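Local coordinates for protein PilM (Escherichia coli, PDB 3EOI) that is of unknown function but belongs to the PilM family of the pilus clan and is probably linked to a plasmid-encoded pilus system, at residues A92-G97 / I115-I120; Q16-F21 / G79-Q84; P36-A41 / H60-Q65; I22-A27 / G51-K56; R66-A71 / I109-V114. All blocks are in the same frame, centred on the assembly; numbering follows the deposited sequence.

Contact 1: residues A92-G97 / I115-I120; sequences ARVENG and IPDQVI
Three hydrogen bonds join the two segments, each with a backbone N-H as donor. V94 N donates a hydrogen bond to V119 O over 3.1 Å, and the donor lies in the carbonyl plane. Q118 N meets V94 O at 2.7 Å, from above the carbonyl plane. D117 OD1 then takes G97 N at 2.7 Å with its syn lone pair, nearly straight at 162°. N96 N is also close to OD1, but its angle is too poor for a bond. V94 CG1, anti to its backbone N, touches D117 OD1 at 3.4 Å; the two side chains cross at about a right angle. V94 and V119 lie side by side, with CB of V94 3.9 Å from CG2 of V119. R93 and I120 form an antiparallel non-hydrogen-bonded pair on the other sheet face. There, I120 CA approaches A92 O at 3.5 Å in a CA-H...O contact. Further out, I120 packs on M78 and L81 of helix 77-84, while V119 rests on W70. The bonds I120 to A71 and R93 to L100 extend the antiparallel sheet to both sides. N96, just after strand 92-95, and Q118, just before strand 119-123, both have left-handed backbone angles. The carboxylate of D117 thus satisfies a backbone N-H just past strand 92-95, and its negative charge probably strengthens that bond.

Contact 2: residues Q16-F21 / G79-Q84; sequences QQAADF and GALLEQ
Apolar packing makes up the core of this helix pair. The atom that reaches across is L81 CD2. L81 CD2 lies 3.6 Å from F21 CG and 3.8 Å from A18 CB. F21 and L81 cross at about a right angle. CG of F21 is anti to the backbone N (chi1 -172°), which sets CB, CG and CD1 of F21 against L81 CD2. A18 points at the partner helix, and its CB meets A80 CB at 3.8 Å. A18 has no bulk beyond CB, consistent with the close approach of its CA to that of L81, 5.1 Å.

Polar contacts lie at the border. The side chain of Q84 is extended beyond CG and lays its amide alongside A18 and A19. Q84 OE1 sits 3.1 Å from A19 CA. It is also near A19 N, but the angle rules out a hydrogen bond. NE2 of Q84 touches A18 CB and gives its hydrogen bond to T15 O, one residue ahead of segment 16-21. Within helix 10-34, Q16 NE2 bonds D20 OD1 at 2.9 Å, and that carboxylate also pairs with R23.

The short axes approach to 8.8 Å and cross at -53°. F21 continues onto V69 and A71 of strand 66-72, and L81 is touched by I120 of strand 119-123. Two helices crossing on one face of an antiparallel sheet are consistent with a two-layer alpha+beta arrangement.

Contact 3: residues P36-A41 / H60-Q65; sequences PERRAA and HLISQQ
R38 and R39 meet different residues of the hairpin: R38 meets I62, R39 meets Q65. R39 runs straight from CG to NE, with chi2 and chi3 both near 180°. Its guanidinium meets Q65 edge-on: R39 NH1 gives a hydrogen bond to Q65 O at 3.0 Å, with 155° at the hydrogen. Q65 O lies near the guanidinium plane, but R39 NH1 sits above the plane of that carbonyl. R39 NH2 has another partner, the chain-terminal carboxylate of N124, in a salt bridge. R38 is turned differently. Its CG is anti to the backbone N, and the chain bends at chi2 (68°). This puts one face of its guanidinium over I62 CD1, which is 3.6 Å from R38 NH1. The two side chains cross obliquely, and R38 NH1 is hydrogen-bonded to G42 O. Strands 59-63 and 66-72 form a beta hairpin here. Q64 and Q65, both with positive phi, make its type I' turn, and I62 stands just before it. I62 points at the loop, while S63 beside it points away. CG2 of I62, anti to its own backbone N, comes within 3.2 Å of R39 O. The loop is wound by i to i+3 bonds, R39 N to P36 O and A41 N to R38 O. The extended Q65 side chain passes A40, with Q65 CG 4.1 Å from A40 CA and its CB beside CB of R39.

Contact 4: residues I22-A27 / G51-K56; sequences IRYMNA and GLPATK
The Y24 ring is held between two methyl groups and by one carbonyl at its edge. L52 CD1 lies over the centre of one face, 3.8 Å from the ring centroid and 12° off the normal. T55 CG2 lies over the opposite face, displaced toward the rim, 3.7 Å from the same centroid. Both are CH-pi contacts. P53 O sits at the edge, in the ring plane, and accepts a hydrogen bond from Y24 OH at 2.6 Å. The hydroxyl stands above the plane of that carbonyl. CB of T55 also touches Y24 OH, at 3.4 Å. L52 goes on to A27, with CD1 3.8 Å from A27 CB, and its CD2 lies at the edge of the R23 guanidinium. That guanidinium has its salt bridge with D20. The loop between helix 47-50 and strand 59-63 is thus laid along helix 10-34. An alanine at Y24 would remove the ring and hydroxyl, and would probably loosen the hold of the helix on L52, T55 and P53. With both faces in CH-pi contact and the hydroxyl bonded, the ring's rotation is likely to be restricted, and the short bond gives P53 O a partner.

Contact 5: residues R66-A71 / I109-V114; sequences RVFVWA and ITLPAV
This is mainly apolar packing, with no hydrogen bond between the two segments, and it joins strand 66-72 to the loop that leads from strand 98-100 to strand 119-123. The two run obliquely, 57° apart end to end. F68 and P112 carry it. They reach tip to tip, and P112 CD comes within 3.6 Å of F68 CZ. The proline lies over one face of the ring, its CD 4.0 Å from the centroid and 27° off the normal, a CH-pi contact. CG of P112 lies over the same face, offset toward the rim. L111 comes in beside the proline, with CD2 3.8 Å from F68 CE1. Residues alternate along the strand, as in any beta strand: R66, F68 and W70 point to this loop, while V67, V69 and A71 point to the other face, where helix 10-34 lies. The loop thus packs on the sheet face opposite that helix. An alanine at F68 would remove the ring, and P112 and L111 would probably lose most of their packing on this strand. At the start of the strand, R66 bends at chi3 and meets I109 tip to tip, NH2 lying 3.6 Å from I109 CG1. At the other end, the six-membered ring of W70 passes near V114 O, with CZ2 at 4.2 Å. P112 and V114 also touch L61 of the adjoining strand.

In the fold
Contacts 1, 3 and 5 all involve one antiparallel sheet. Strand 66-72 of contact 5 lies between strands 59-63 and 119-123, so it borders contacts 3 and 1. L61 O to F68 N, 2.9 Å, joins it to contact 3, and A71 O to I120 N, also 2.9 Å, joins it to contact 1. Their centres lie about 11 Å and 9 Å from that of contact 5. Contacts 2 and 4 follow helix 10-34, centres about 13 Å apart, where I22 CD1 touches Q84 CB at 3.2 Å. F21 and L81 of contact 2 reach the sheet at V69, A71 and I120. Contacts 1 and 4 lie on opposite sides of the chain's centre, their centres about 20 Å apart. Contacts 3 and 4 only adjoin in sequence.

Contact 1: residues A92-G97 / I115-I120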
# COMPACT_ATOMS: atom_id res chain seq x y z
N ALA A 92 -8.04 2.72 -1.84
CA ALA A 92 -8.87 3.35 -0.79
C ALA A 92 -8.00 4.21 0.11
O ALA A 92 -6.79 4.38 -0.16
CB ALA A 92 -9.67 2.28 0.06
N ARG A 93 -8.63 4.79 1.14
CA ARG A 93 -8.00 5.72 2.07
C ARG A 93 -8.33 5.35 3.51
O ARG A 93 -9.34 4.72 3.74
CB ARG A 93 -8.55 7.17 1.81
CG ARG A 93 -7.96 7.91 0.63
CD ARG A 93 -8.87 9.05 0.10
NE ARG A 93 -9.48 9.92 1.11
CZ ARG A 93 -10.53 10.71 0.87
NH1 ARG A 93 -11.09 10.72 -0.34
NH2 ARG A 93 -11.03 11.48 1.82
N VAL A 94 -7.49 5.71 4.47
CA VAL A 94 -7.86 5.51 5.89
C VAL A 94 -7.77 6.87 6.52
O VAL A 94 -6.74 7.53 6.42
CB VAL A 94 -6.93 4.54 6.63
CG1 VAL A 94 -7.30 4.47 8.14
CG2 VAL A 94 -7.02 3.15 5.92
N GLU A 95 -8.89 7.27 7.14
CA GLU A 95 -9.01 8.56 7.80
C GLU A 95 -9.80 8.33 9.11
O GLU A 95 -10.82 7.63 9.14
CB GLU A 95 -9.74 9.53 6.90
CG GLU A 95 -9.96 10.89 7.48
CD GLU A 95 -10.51 11.84 6.43
OE1 GLU A 95 -9.85 12.01 5.38
OE2 GLU A 95 -11.61 12.41 6.66
N ASN A 96 -9.30 8.87 10.21
CA ASN A 96 -9.96 8.66 11.49
C ASN A 96 -10.36 7.22 11.82
O ASN A 96 -11.45 6.96 12.30
CB ASN A 96 -11.08 9.68 11.66
CG ASN A 96 -10.56 11.10 11.49
OD1 ASN A 96 -10.93 11.80 10.56
ND2 ASN A 96 -9.61 11.50 12.34
N GLY A 97 -9.44 6.29 11.55
CA GLY A 97 -9.64 4.88 11.80
C GLY A 97 -10.63 4.17 10.89
O GLY A 97 -10.94 3.00 11.13
N ILE A 115 -3.20 -0.32 11.31
CA ILE A 115 -3.06 0.51 10.13
C ILE A 115 -3.24 1.99 10.49
O ILE A 115 -4.25 2.36 11.09
CB ILE A 115 -4.05 0.10 9.11
CG1 ILE A 115 -3.80 -1.38 8.78
CG2 ILE A 115 -3.89 1.01 7.90
CD1 ILE A 115 -4.82 -1.93 7.89
N PRO A 116 -2.27 2.83 10.15
CA PRO A 116 -2.39 4.24 10.55
C PRO A 116 -3.36 5.04 9.66
O PRO A 116 -3.73 4.58 8.58
CB PRO A 116 -0.94 4.78 10.42
CG PRO A 116 -0.15 3.69 9.70
CD PRO A 116 -1.06 2.58 9.33
N ASP A 117 -3.77 6.20 10.16
CA ASP A 117 -4.58 7.12 9.41
C ASP A 117 -3.73 7.80 8.35
O ASP A 117 -2.49 7.78 8.42
CB ASP A 117 -5.16 8.18 10.35
CG ASP A 117 -6.27 7.64 11.19
OD1 ASP A 117 -6.92 6.66 10.75
OD2 ASP A 117 -6.49 8.19 12.30
N GLN A 118 -4.39 8.44 7.39
CA GLN A 118 -3.71 9.29 6.41
C GLN A 118 -2.78 8.43 5.56
O GLN A 118 -1.63 8.80 5.25
CB GLN A 118 -2.95 10.43 7.09
CG GLN A 118 -3.87 11.24 8.03
CD GLN A 118 -3.34 12.61 8.39
OE1 GLN A 118 -2.14 12.81 8.61
NE2 GLN A 118 -4.25 13.58 8.47
N VAL A 119 -3.28 7.23 5.22
CA VAL A 119 -2.62 6.40 4.20
C VAL A 119 -3.50 6.14 3.01
O VAL A 119 -4.73 6.21 3.10
CB VAL A 119 -2.12 5.01 4.80
CG1 VAL A 119 -1.11 5.23 5.90
CG2 VAL A 119 -3.25 4.18 5.33
N ILE A 120 -2.85 5.85 1.88
CA ILE A 120 -3.54 5.21 0.78
C ILE A 120 -3.35 3.72 0.91
O ILE A 120 -2.21 3.25 1.23
CB ILE A 120 -3.00 5.68 -0.57
CG1 ILE A 120 -3.33 7.17 -0.80
CG2 ILE A 120 -3.58 4.77 -1.69
CD1 ILE A 120 -2.62 7.78 -1.99

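Contact 2: residues Q16-F21 / G79-Q84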
# COMPACT_ATOMS: atom_id res chain seq x y z
N GLN A 16 8.73 7.66 -6.84
CA GLN A 16 9.40 6.47 -6.36
C GLN A 16 8.55 5.71 -5.33
O GLN A 16 8.49 4.47 -5.32
CB GLN A 16 10.73 6.84 -5.73
CG GLN A 16 11.59 5.60 -5.41
CD GLN A 16 12.01 4.83 -6.68
OE1 GLN A 16 12.50 5.41 -7.66
NE2 GLN A 16 11.77 3.50 -6.67
N GLN A 17 7.82 6.43 -4.47
CA GLN A 17 6.90 5.81 -3.53
C GLN A 17 5.84 5.01 -4.28
O GLN A 17 5.51 3.88 -3.87
CB GLN A 17 6.23 6.88 -2.73
CG GLN A 17 5.08 6.40 -1.88
CD GLN A 17 5.52 5.56 -0.73
OE1 GLN A 17 5.66 6.05 0.43
NE2 GLN A 17 5.73 4.27 -1.00
N ALA A 18 5.27 5.53 -5.39
CA ALA A 18 4.26 4.78 -6.08
C ALA A 18 4.86 3.58 -6.74
O ALA A 18 4.23 2.51 -6.76
CB ALA A 18 3.60 5.69 -7.15
N ALA A 19 6.06 3.74 -7.31
CA ALA A 19 6.67 2.59 -7.98
C ALA A 19 6.96 1.49 -6.99
O ALA A 19 6.68 0.28 -7.27
CB ALA A 19 7.96 3.00 -8.75
N ASP A 20 7.49 1.88 -5.82
CA ASP A 20 7.71 0.88 -4.75
C ASP A 20 6.41 0.18 -4.29
O ASP A 20 6.36 -1.06 -4.10
CB ASP A 20 8.38 1.48 -3.52
CG ASP A 20 9.78 2.04 -3.81
OD1 ASP A 20 10.32 1.73 -4.88
OD2 ASP A 20 10.35 2.72 -2.90
N PHE A 21 5.39 1.00 -4.04
CA PHE A 21 4.07 0.48 -3.66
C PHE A 21 3.61 -0.57 -4.71
O PHE A 21 3.14 -1.70 -4.39
CB PHE A 21 3.09 1.66 -3.59
CG PHE A 21 1.73 1.34 -3.02
CD1 PHE A 21 0.82 0.53 -3.73
CD2 PHE A 21 1.36 1.84 -1.76
CE1 PHE A 21 -0.41 0.23 -3.21
CE2 PHE A 21 0.04 1.57 -1.23
CZ PHE A 21 -0.84 0.74 -1.98
N GLY A 79 -2.81 9.79 -7.75
CA GLY A 79 -2.72 9.88 -9.24
C GLY A 79 -1.47 9.15 -9.75
O GLY A 79 -1.51 8.60 -10.86
N ALA A 80 -0.38 9.13 -8.97
CA ALA A 80 0.83 8.46 -9.45
C ALA A 80 0.61 6.94 -9.40
O ALA A 80 1.06 6.21 -10.30
CB ALA A 80 2.01 8.86 -8.62
N LEU A 81 -0.07 6.47 -8.35
CA LEU A 81 -0.38 5.05 -8.28
C LEU A 81 -1.25 4.65 -9.41
O LEU A 81 -1.08 3.57 -10.02
CB LEU A 81 -1.10 4.74 -6.96
CG LEU A 81 -0.18 4.80 -5.73
CD1 LEU A 81 -0.99 4.80 -4.46
CD2 LEU A 81 0.81 3.62 -5.71
N LEU A 82 -2.25 5.48 -9.70
CA LEU A 82 -3.12 5.19 -10.86
C LEU A 82 -2.35 5.24 -12.20
O LEU A 82 -2.47 4.38 -13.10
CB LEU A 82 -4.33 6.14 -10.84
CG LEU A 82 -5.24 5.81 -9.66
CD1 LEU A 82 -6.24 6.93 -9.43
CD2 LEU A 82 -5.91 4.45 -9.99
N GLU A 83 -1.52 6.25 -12.37
CA GLU A 83 -0.73 6.28 -13.58
C GLU A 83 0.11 5.01 -13.77
O GLU A 83 0.17 4.46 -14.88
CB GLU A 83 0.25 7.47 -13.53
CG GLU A 83 1.09 7.59 -14.79
CD GLU A 83 2.02 8.78 -14.75
OE1 GLU A 83 2.30 9.30 -13.64
OE2 GLU A 83 2.49 9.15 -15.83
N GLN A 84 0.83 4.62 -12.74
CA GLN A 84 1.83 3.56 -12.88
C GLN A 84 1.17 2.18 -12.90
O GLN A 84 1.84 1.19 -13.14
CB GLN A 84 2.87 3.66 -11.76
CG GLN A 84 3.76 4.94 -11.92
CD GLN A 84 4.84 4.97 -10.84
OE1 GLN A 84 5.32 3.92 -10.42
NE2 GLN A 84 5.23 6.17 -10.42

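Contact 3: residues P36-A41 / H60-Q65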
# COMPACT_ATOMS: atom_id res chain seq x y z
N PRO A 36 -3.27 -19.36 -2.06
CA PRO A 36 -4.34 -18.69 -1.32
C PRO A 36 -4.41 -19.21 0.11
O PRO A 36 -4.87 -18.50 0.98
CB PRO A 36 -5.63 -19.04 -2.10
CG PRO A 36 -5.15 -19.55 -3.44
CD PRO A 36 -3.74 -20.09 -3.25
N GLU A 37 -3.94 -20.43 0.38
CA GLU A 37 -4.00 -20.95 1.74
C GLU A 37 -3.14 -20.15 2.75
O GLU A 37 -3.31 -20.28 3.98
CB GLU A 37 -3.58 -22.41 1.77
CG GLU A 37 -2.11 -22.64 1.62
CD GLU A 37 -1.60 -22.60 0.16
OE1 GLU A 37 -2.36 -22.37 -0.83
OE2 GLU A 37 -0.37 -22.84 0.04
N ARG A 38 -2.20 -19.37 2.23
CA ARG A 38 -1.32 -18.55 3.10
C ARG A 38 -2.13 -17.44 3.81
O ARG A 38 -1.77 -17.01 4.91
CB ARG A 38 -0.16 -17.97 2.27
CG ARG A 38 0.67 -16.93 3.04
CD ARG A 38 1.43 -17.57 4.15
NE ARG A 38 2.28 -16.60 4.87
CZ ARG A 38 1.78 -15.71 5.73
NH1 ARG A 38 0.44 -15.67 5.95
NH2 ARG A 38 2.58 -14.86 6.38
N ARG A 39 -3.26 -17.06 3.22
CA ARG A 39 -4.12 -16.01 3.84
C ARG A 39 -4.53 -16.26 5.29
O ARG A 39 -4.58 -15.33 6.11
CB ARG A 39 -5.34 -15.77 3.01
CG ARG A 39 -5.01 -15.09 1.68
CD ARG A 39 -6.23 -15.02 0.77
NE ARG A 39 -5.97 -14.28 -0.50
CZ ARG A 39 -6.05 -12.94 -0.62
NH1 ARG A 39 -6.46 -12.17 0.44
NH2 ARG A 39 -5.73 -12.36 -1.77
N ALA A 40 -4.77 -17.51 5.62
CA ALA A 40 -5.27 -17.84 6.93
C ALA A 40 -4.26 -17.59 8.02
O ALA A 40 -4.63 -17.42 9.20
CB ALA A 40 -5.71 -19.28 6.94
N ALA A 41 -2.98 -17.60 7.69
CA ALA A 41 -2.01 -17.55 8.77
C ALA A 41 -1.75 -16.12 9.30
O ALA A 41 -1.21 -15.94 10.40
CB ALA A 41 -0.69 -18.20 8.32
N HIS A 60 2.67 -3.84 4.83
CA HIS A 60 1.59 -4.75 4.60
C HIS A 60 1.25 -5.63 5.79
O HIS A 60 1.99 -5.72 6.78
CB HIS A 60 1.80 -5.57 3.32
CG HIS A 60 2.59 -6.84 3.52
ND1 HIS A 60 3.97 -6.84 3.53
CD2 HIS A 60 2.20 -8.14 3.60
CE1 HIS A 60 4.40 -8.09 3.69
NE2 HIS A 60 3.35 -8.89 3.73
N LEU A 61 0.05 -6.19 5.72
CA LEU A 61 -0.40 -7.04 6.81
C LEU A 61 -1.51 -7.91 6.27
O LEU A 61 -2.33 -7.47 5.48
CB LEU A 61 -0.96 -6.25 8.01
CG LEU A 61 -1.77 -7.04 9.06
CD1 LEU A 61 -0.82 -7.82 9.96
CD2 LEU A 61 -2.57 -6.01 9.86
N ILE A 62 -1.45 -9.20 6.59
CA ILE A 62 -2.57 -10.10 6.33
C ILE A 62 -3.39 -10.27 7.61
O ILE A 62 -2.84 -10.60 8.65
CB ILE A 62 -2.09 -11.48 5.86
CG1 ILE A 62 -1.17 -11.33 4.62
CG2 ILE A 62 -3.32 -12.39 5.63
CD1 ILE A 62 -0.29 -12.58 4.34
N SER A 63 -4.69 -9.97 7.55
CA SER A 63 -5.56 -10.03 8.73
C SER A 63 -6.95 -10.47 8.34
O SER A 63 -7.50 -9.99 7.34
CB SER A 63 -5.63 -8.64 9.36
OG SER A 63 -6.43 -8.69 10.54
N GLN A 64 -7.49 -11.43 9.07
CA GLN A 64 -8.78 -11.96 8.73
C GLN A 64 -8.85 -12.34 7.23
O GLN A 64 -9.85 -12.12 6.52
CB GLN A 64 -9.87 -10.95 9.08
CG GLN A 64 -9.84 -10.59 10.60
CD GLN A 64 -10.19 -11.77 11.52
OE1 GLN A 64 -9.31 -12.38 12.16
NE2 GLN A 64 -11.49 -12.10 11.59
N GLN A 65 -7.77 -12.97 6.79
CA GLN A 65 -7.66 -13.50 5.39
C GLN A 65 -7.69 -12.46 4.26
O GLN A 65 -7.79 -12.82 3.08
CB GLN A 65 -8.68 -14.60 5.14
CG GLN A 65 -8.67 -15.71 6.23
CD GLN A 65 -9.74 -16.71 5.98
OE1 GLN A 65 -9.84 -17.25 4.87
NE2 GLN A 65 -10.63 -16.87 6.94

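Contact 4: residues I22-A27 / G51-K56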
# COMPACT_ATOMS: atom_id res chain seq x y z
N ILE A 22 3.68 -0.20 -5.98
CA ILE A 22 3.10 -1.09 -7.00
C ILE A 22 3.92 -2.38 -7.06
O ILE A 22 3.36 -3.48 -7.22
CB ILE A 22 3.03 -0.40 -8.37
CG1 ILE A 22 1.94 0.68 -8.31
CG2 ILE A 22 2.69 -1.41 -9.46
CD1 ILE A 22 2.03 1.69 -9.37
N ARG A 23 5.23 -2.25 -6.92
CA ARG A 23 6.12 -3.42 -6.97
C ARG A 23 5.81 -4.41 -5.87
O ARG A 23 5.73 -5.66 -6.12
CB ARG A 23 7.57 -2.96 -6.84
CG ARG A 23 8.56 -3.97 -7.24
CD ARG A 23 9.88 -3.27 -7.48
NE ARG A 23 10.40 -2.66 -6.24
CZ ARG A 23 10.62 -1.34 -6.07
NH1 ARG A 23 10.37 -0.45 -7.04
NH2 ARG A 23 11.11 -0.94 -4.90
N TYR A 24 5.67 -3.89 -4.65
CA TYR A 24 5.35 -4.74 -3.50
C TYR A 24 3.93 -5.30 -3.58
O TYR A 24 3.70 -6.50 -3.32
CB TYR A 24 5.59 -4.01 -2.16
CG TYR A 24 7.08 -4.03 -1.80
CD1 TYR A 24 7.92 -3.05 -2.31
CD2 TYR A 24 7.66 -5.04 -1.01
CE1 TYR A 24 9.27 -3.00 -2.05
CE2 TYR A 24 9.07 -5.00 -0.71
CZ TYR A 24 9.85 -3.96 -1.26
OH TYR A 24 11.24 -3.84 -1.11
N MET A 25 2.94 -4.43 -3.85
CA MET A 25 1.58 -4.88 -4.13
C MET A 25 1.56 -6.08 -5.11
O MET A 25 0.97 -7.14 -4.81
CB MET A 25 0.74 -3.71 -4.70
CG MET A 25 -0.64 -4.17 -5.10
SD MET A 25 -1.73 -2.79 -5.73
CE MET A 25 -0.91 -2.38 -7.15
N ASN A 26 2.16 -5.91 -6.29
CA ASN A 26 2.17 -7.00 -7.31
C ASN A 26 2.83 -8.26 -6.77
O ASN A 26 2.33 -9.39 -6.96
CB ASN A 26 2.87 -6.55 -8.59
CG ASN A 26 1.95 -5.78 -9.49
OD1 ASN A 26 0.76 -6.05 -9.54
ND2 ASN A 26 2.50 -4.79 -10.18
N ALA A 27 3.94 -8.10 -6.05
CA ALA A 27 4.62 -9.30 -5.52
C ALA A 27 3.79 -10.05 -4.47
O ALA A 27 3.72 -11.31 -4.46
CB ALA A 27 5.97 -8.94 -4.96
N GLY A 51 10.72 -11.84 -3.15
CA GLY A 51 11.88 -11.53 -3.98
C GLY A 51 12.33 -10.08 -3.92
O GLY A 51 12.97 -9.58 -4.85
N LEU A 52 12.03 -9.40 -2.82
CA LEU A 52 12.35 -8.00 -2.69
C LEU A 52 12.95 -7.83 -1.30
O LEU A 52 12.56 -8.54 -0.36
CB LEU A 52 11.06 -7.19 -2.83
CG LEU A 52 10.40 -7.21 -4.22
CD1 LEU A 52 8.92 -6.72 -4.15
CD2 LEU A 52 11.25 -6.41 -5.21
N PRO A 53 13.94 -6.93 -1.15
CA PRO A 53 14.43 -6.80 0.20
C PRO A 53 13.47 -5.96 0.99
O PRO A 53 12.41 -5.60 0.48
CB PRO A 53 15.75 -6.02 0.04
CG PRO A 53 15.56 -5.22 -1.16
CD PRO A 53 14.60 -5.98 -2.08
N ALA A 54 13.84 -5.69 2.24
CA ALA A 54 13.12 -4.78 3.12
C ALA A 54 12.91 -3.39 2.50
O ALA A 54 13.74 -2.88 1.73
CB ALA A 54 13.86 -4.66 4.46
N THR A 55 11.80 -2.77 2.85
CA THR A 55 11.53 -1.45 2.32
C THR A 55 10.96 -0.58 3.41
O THR A 55 10.28 -1.07 4.31
CB THR A 55 10.51 -1.50 1.21
OG1 THR A 55 10.17 -0.14 0.85
CG2 THR A 55 9.27 -2.27 1.68
N LYS A 56 11.19 0.72 3.30
CA LYS A 56 10.79 1.62 4.36
C LYS A 56 9.51 2.35 4.03
O LYS A 56 8.85 2.86 4.92
CB LYS A 56 11.91 2.62 4.66
CG LYS A 56 11.95 3.06 6.12
CD LYS A 56 10.55 3.03 6.74
CE LYS A 56 10.50 3.82 8.03
NZ LYS A 56 10.52 5.29 7.76

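Contact 5: residues R66-A71 / I109-V114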
# COMPACT_ATOMS: atom_id res chain seq x y z
N ARG A 66 -7.53 -11.19 4.59
CA ARG A 66 -7.40 -10.18 3.55
C ARG A 66 -6.03 -9.58 3.72
O ARG A 66 -5.51 -9.53 4.83
CB ARG A 66 -8.47 -9.10 3.68
CG ARG A 66 -9.86 -9.67 3.32
CD ARG A 66 -10.97 -8.64 3.42
NE ARG A 66 -11.29 -8.35 4.81
CZ ARG A 66 -12.52 -8.04 5.24
NH1 ARG A 66 -12.72 -7.82 6.54
NH2 ARG A 66 -13.52 -7.94 4.37
N VAL A 67 -5.46 -9.11 2.64
CA VAL A 67 -4.19 -8.46 2.70
C VAL A 67 -4.37 -6.96 2.46
O VAL A 67 -5.16 -6.51 1.58
CB VAL A 67 -3.19 -9.03 1.65
CG1 VAL A 67 -3.66 -8.86 0.20
CG2 VAL A 67 -1.76 -8.44 1.84
N PHE A 68 -3.59 -6.21 3.22
CA PHE A 68 -3.63 -4.74 3.20
C PHE A 68 -2.21 -4.25 2.93
O PHE A 68 -1.22 -4.71 3.59
CB PHE A 68 -3.97 -4.22 4.59
CG PHE A 68 -5.31 -4.64 5.11
CD1 PHE A 68 -6.39 -3.77 5.07
CD2 PHE A 68 -5.49 -5.93 5.65
CE1 PHE A 68 -7.67 -4.19 5.55
CE2 PHE A 68 -6.73 -6.33 6.09
CZ PHE A 68 -7.81 -5.47 6.05
N VAL A 69 -2.09 -3.30 2.01
CA VAL A 69 -0.81 -2.74 1.62
C VAL A 69 -1.01 -1.22 1.65
O VAL A 69 -2.01 -0.70 1.12
CB VAL A 69 -0.39 -3.16 0.18
CG1 VAL A 69 0.89 -2.47 -0.25
CG2 VAL A 69 -0.28 -4.66 0.11
N TRP A 70 -0.11 -0.51 2.28
CA TRP A 70 -0.36 0.93 2.43
C TRP A 70 0.89 1.78 2.46
O TRP A 70 2.02 1.31 2.73
CB TRP A 70 -1.18 1.19 3.70
CG TRP A 70 -0.45 0.90 5.04
CD1 TRP A 70 0.35 1.74 5.73
CD2 TRP A 70 -0.47 -0.34 5.77
NE1 TRP A 70 0.80 1.14 6.88
CE2 TRP A 70 0.34 -0.16 6.91
CE3 TRP A 70 -1.09 -1.57 5.58
CZ2 TRP A 70 0.53 -1.15 7.83
CZ3 TRP A 70 -0.86 -2.59 6.53
CH2 TRP A 70 -0.04 -2.35 7.64
N ALA A 71 0.65 3.06 2.16
CA ALA A 71 1.73 4.07 2.23
C ALA A 71 1.18 5.40 2.69
O ALA A 71 0.01 5.71 2.49
CB ALA A 71 2.45 4.21 0.88
N ILE A 109 -16.13 -2.02 6.94
CA ILE A 109 -15.29 -3.18 7.30
C ILE A 109 -14.57 -2.70 8.53
O ILE A 109 -14.19 -1.52 8.59
CB ILE A 109 -14.17 -3.41 6.20
CG1 ILE A 109 -14.52 -4.57 5.33
CG2 ILE A 109 -12.80 -3.65 6.82
CD1 ILE A 109 -15.89 -4.57 5.13
N THR A 110 -14.32 -3.57 9.48
CA THR A 110 -13.44 -3.20 10.59
C THR A 110 -11.96 -3.36 10.23
O THR A 110 -11.52 -4.46 9.93
CB THR A 110 -13.72 -4.05 11.85
OG1 THR A 110 -15.13 -4.06 12.12
CG2 THR A 110 -12.95 -3.51 13.07
N LEU A 111 -11.22 -2.26 10.26
CA LEU A 111 -9.82 -2.27 9.89
C LEU A 111 -8.96 -2.80 11.01
O LEU A 111 -9.22 -2.57 12.19
CB LEU A 111 -9.37 -0.84 9.59
CG LEU A 111 -9.75 -0.24 8.27
CD1 LEU A 111 -9.14 1.14 8.27
CD2 LEU A 111 -9.13 -1.06 7.15
N PRO A 112 -7.85 -3.47 10.64
CA PRO A 112 -6.92 -3.82 11.71
C PRO A 112 -6.44 -2.54 12.43
O PRO A 112 -6.16 -1.56 11.80
CB PRO A 112 -5.73 -4.45 10.96
CG PRO A 112 -6.32 -5.01 9.71
CD PRO A 112 -7.50 -4.09 9.35
N ALA A 113 -6.29 -2.60 13.74
CA ALA A 113 -5.94 -1.42 14.52
C ALA A 113 -4.52 -0.95 14.27
O ALA A 113 -4.14 0.14 14.69
CB ALA A 113 -6.11 -1.70 16.01
N VAL A 114 -3.71 -1.77 13.62
CA VAL A 114 -2.33 -1.35 13.36
C VAL A 114 -2.12 -0.61 12.03
O VAL A 114 -0.99 -0.27 11.70
CB VAL A 114 -1.36 -2.54 13.49
CG1 VAL A 114 -1.50 -3.11 14.86
CG2 VAL A 114 -1.66 -3.58 12.43